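Long-range contact in cryptic loci regulator 2 (Schizosaccharomyces pombe 972h-, PDB 5IKJ), which promotes transcriptional silencing upstream of histone deacetylases and is required for proper nucleosome positioning at heterochromatic loci as part of the SHREC repressor complex: residues R461-V466 with G493-P498. Residues are numbered along the deposited sequence; the frame is centred on the assembly and turned at random.
Sequences RRLQMV and GRWYEP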
# COMPACT_ATOMS: atom_id res chain seq x y z
N ARG A 461 11.18 4.34 10.59
CA ARG A 461 10.74 3.44 11.65
C ARG A 461 11.37 2.06 11.51
O ARG A 461 11.75 1.44 12.50
CB ARG A 461 9.22 3.33 11.65
CG ARG A 461 8.64 2.74 12.93
CD ARG A 461 7.80 1.52 12.64
NE ARG A 461 7.34 0.87 13.87
CZ ARG A 461 6.87 -0.37 13.93
NH1 ARG A 461 6.80 -1.12 12.84
NH2 ARG A 461 6.48 -0.87 15.10
N ARG A 462 11.49 1.58 10.27
CA ARG A 462 12.08 0.26 10.03
C ARG A 462 13.48 0.17 10.64
O ARG A 462 13.80 -0.81 11.32
CB ARG A 462 12.12 -0.01 8.53
CG ARG A 462 12.73 -1.34 8.12
CD ARG A 462 12.71 -1.47 6.61
NE ARG A 462 13.11 -2.79 6.13
CZ ARG A 462 13.16 -3.13 4.85
NH1 ARG A 462 12.84 -2.26 3.91
NH2 ARG A 462 13.54 -4.36 4.50
N LEU A 463 14.32 1.18 10.40
CA LEU A 463 15.68 1.15 10.92
C LEU A 463 15.73 1.45 12.41
O LEU A 463 16.59 0.92 13.12
CB LEU A 463 16.56 2.13 10.15
CG LEU A 463 16.88 1.76 8.70
CD1 LEU A 463 17.76 2.82 8.06
CD2 LEU A 463 17.56 0.39 8.60
N GLN A 464 14.82 2.30 12.91
CA GLN A 464 14.73 2.50 14.35
C GLN A 464 14.50 1.19 15.08
O GLN A 464 15.08 0.94 16.15
CB GLN A 464 13.60 3.48 14.68
CG GLN A 464 13.84 4.91 14.23
CD GLN A 464 12.64 5.81 14.51
OE1 GLN A 464 11.60 5.34 14.97
NE2 GLN A 464 12.79 7.10 14.23
N MET A 465 13.66 0.32 14.51
CA MET A 465 13.36 -0.96 15.16
C MET A 465 14.53 -1.92 15.04
O MET A 465 14.86 -2.63 16.00
CB MET A 465 12.10 -1.56 14.55
CG MET A 465 10.82 -0.79 14.87
SD MET A 465 10.39 -0.85 16.63
CE MET A 465 10.15 -2.61 16.88
N VAL A 466 15.19 -1.97 13.88
CA VAL A 466 16.38 -2.79 13.73
C VAL A 466 17.43 -2.39 14.76
O VAL A 466 18.18 -3.24 15.26
CB VAL A 466 16.93 -2.70 12.29
CG1 VAL A 466 18.28 -3.40 12.17
CG2 VAL A 466 15.94 -3.29 11.31
N GLY A 493 19.35 -6.12 -5.21
CA GLY A 493 18.29 -6.84 -4.55
C GLY A 493 17.86 -6.12 -3.29
O GLY A 493 18.27 -4.99 -3.02
N ARG A 494 17.02 -6.80 -2.52
CA ARG A 494 16.55 -6.26 -1.26
C ARG A 494 17.67 -6.27 -0.22
O ARG A 494 18.55 -7.13 -0.23
CB ARG A 494 15.38 -7.08 -0.72
CG ARG A 494 14.08 -6.93 -1.49
CD ARG A 494 12.98 -7.78 -0.85
NE ARG A 494 12.87 -7.52 0.58
CZ ARG A 494 12.03 -8.15 1.40
NH1 ARG A 494 11.22 -9.08 0.93
NH2 ARG A 494 12.01 -7.83 2.69
N TRP A 495 17.61 -5.30 0.68
CA TRP A 495 18.34 -5.35 1.94
C TRP A 495 17.45 -6.00 2.99
O TRP A 495 16.28 -5.64 3.13
CB TRP A 495 18.76 -3.95 2.38
CG TRP A 495 19.41 -3.89 3.74
CD1 TRP A 495 20.75 -3.95 4.01
CD2 TRP A 495 18.75 -3.75 5.00
NE1 TRP A 495 20.96 -3.85 5.36
CE2 TRP A 495 19.75 -3.74 6.00
CE3 TRP A 495 17.41 -3.65 5.39
CZ2 TRP A 495 19.45 -3.61 7.35
CZ3 TRP A 495 17.12 -3.53 6.74
CH2 TRP A 495 18.14 -3.51 7.70
N TYR A 496 18.01 -6.97 3.71
CA TYR A 496 17.27 -7.68 4.74
C TYR A 496 17.83 -7.34 6.11
O TYR A 496 19.02 -7.09 6.28
CB TYR A 496 17.32 -9.20 4.52
CG TYR A 496 16.66 -9.67 3.24
CD1 TYR A 496 15.28 -9.80 3.16
CD2 TYR A 496 17.42 -9.98 2.12
CE1 TYR A 496 14.68 -10.24 2.00
CE2 TYR A 496 16.82 -10.41 0.96
CZ TYR A 496 15.45 -10.54 0.90
OH TYR A 496 14.85 -10.97 -0.26
N GLU A 497 16.94 -7.33 7.10
CA GLU A 497 17.35 -7.06 8.47
C GLU A 497 18.44 -8.05 8.88
O GLU A 497 18.48 -9.18 8.37
CB GLU A 497 16.15 -7.15 9.42
CG GLU A 497 15.10 -6.04 9.22
CD GLU A 497 14.28 -6.22 7.96
OE1 GLU A 497 14.40 -7.29 7.32
OE2 GLU A 497 13.52 -5.30 7.61
N PRO A 498 19.35 -7.65 9.77
CA PRO A 498 20.54 -8.49 10.02
C PRO A 498 20.21 -9.87 10.55
O PRO A 498 20.99 -10.81 10.32
CB PRO A 498 21.35 -7.66 11.02
CG PRO A 498 20.35 -6.76 11.68
CD PRO A 498 19.30 -6.47 10.66
O HOH W 1 13.76 -4.84 1.78
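Arg462 grips Glu497 side-on, giving both NE and NH2 to the single carboxylate oxygen OE2. The Arg462 NE bond to Glu497 OE2, 2.9 Å long with an N-H...O angle of 157°, is the shorter and straighter, and meets that oxygen on its anti side, 31° out of the carboxylate plane. The bond from Arg462 NH2 to the same OE2 is longer, 3.2 Å, and comes from above that plane, on the same face. With CG anti to the backbone N (chi1 179°) and the chain extended as far as NE, the guanidinium stands well off the helix. Its remaining terminal nitrogen, NH1, forms a salt bridge with Asp393. In this SH3-clan domain of Clr2, helix 461-469 packs against the chain leaving strand 491-494, which pairs antiparallel with strand 394-397. Water 1 accepts from Arg462 NH2 (2.8 Å) and Arg494 NE (3.1 Å) and can donate to Trp495 O, linking two guanidiniums of like charge; Asp393, Glu497 and, on Arg494, Glu246 would be expected to offset their repulsion. Arg462 NH2 itself lies 3.3 Å from Trp495 O, at too poor an angle to bond. Trp495 turns its edge to Arg462, CE3 lying over one guanidinium face, while Trp495 NE1 is hydrogen-bonded to Gln434. Beside these polar groups, Val466 CG2 packs on Glu497 CG at 3.6 Å, Val466 CG1 meets Pro498 CD tip to tip, and Leu463 CD2 touches Trp495 CH2.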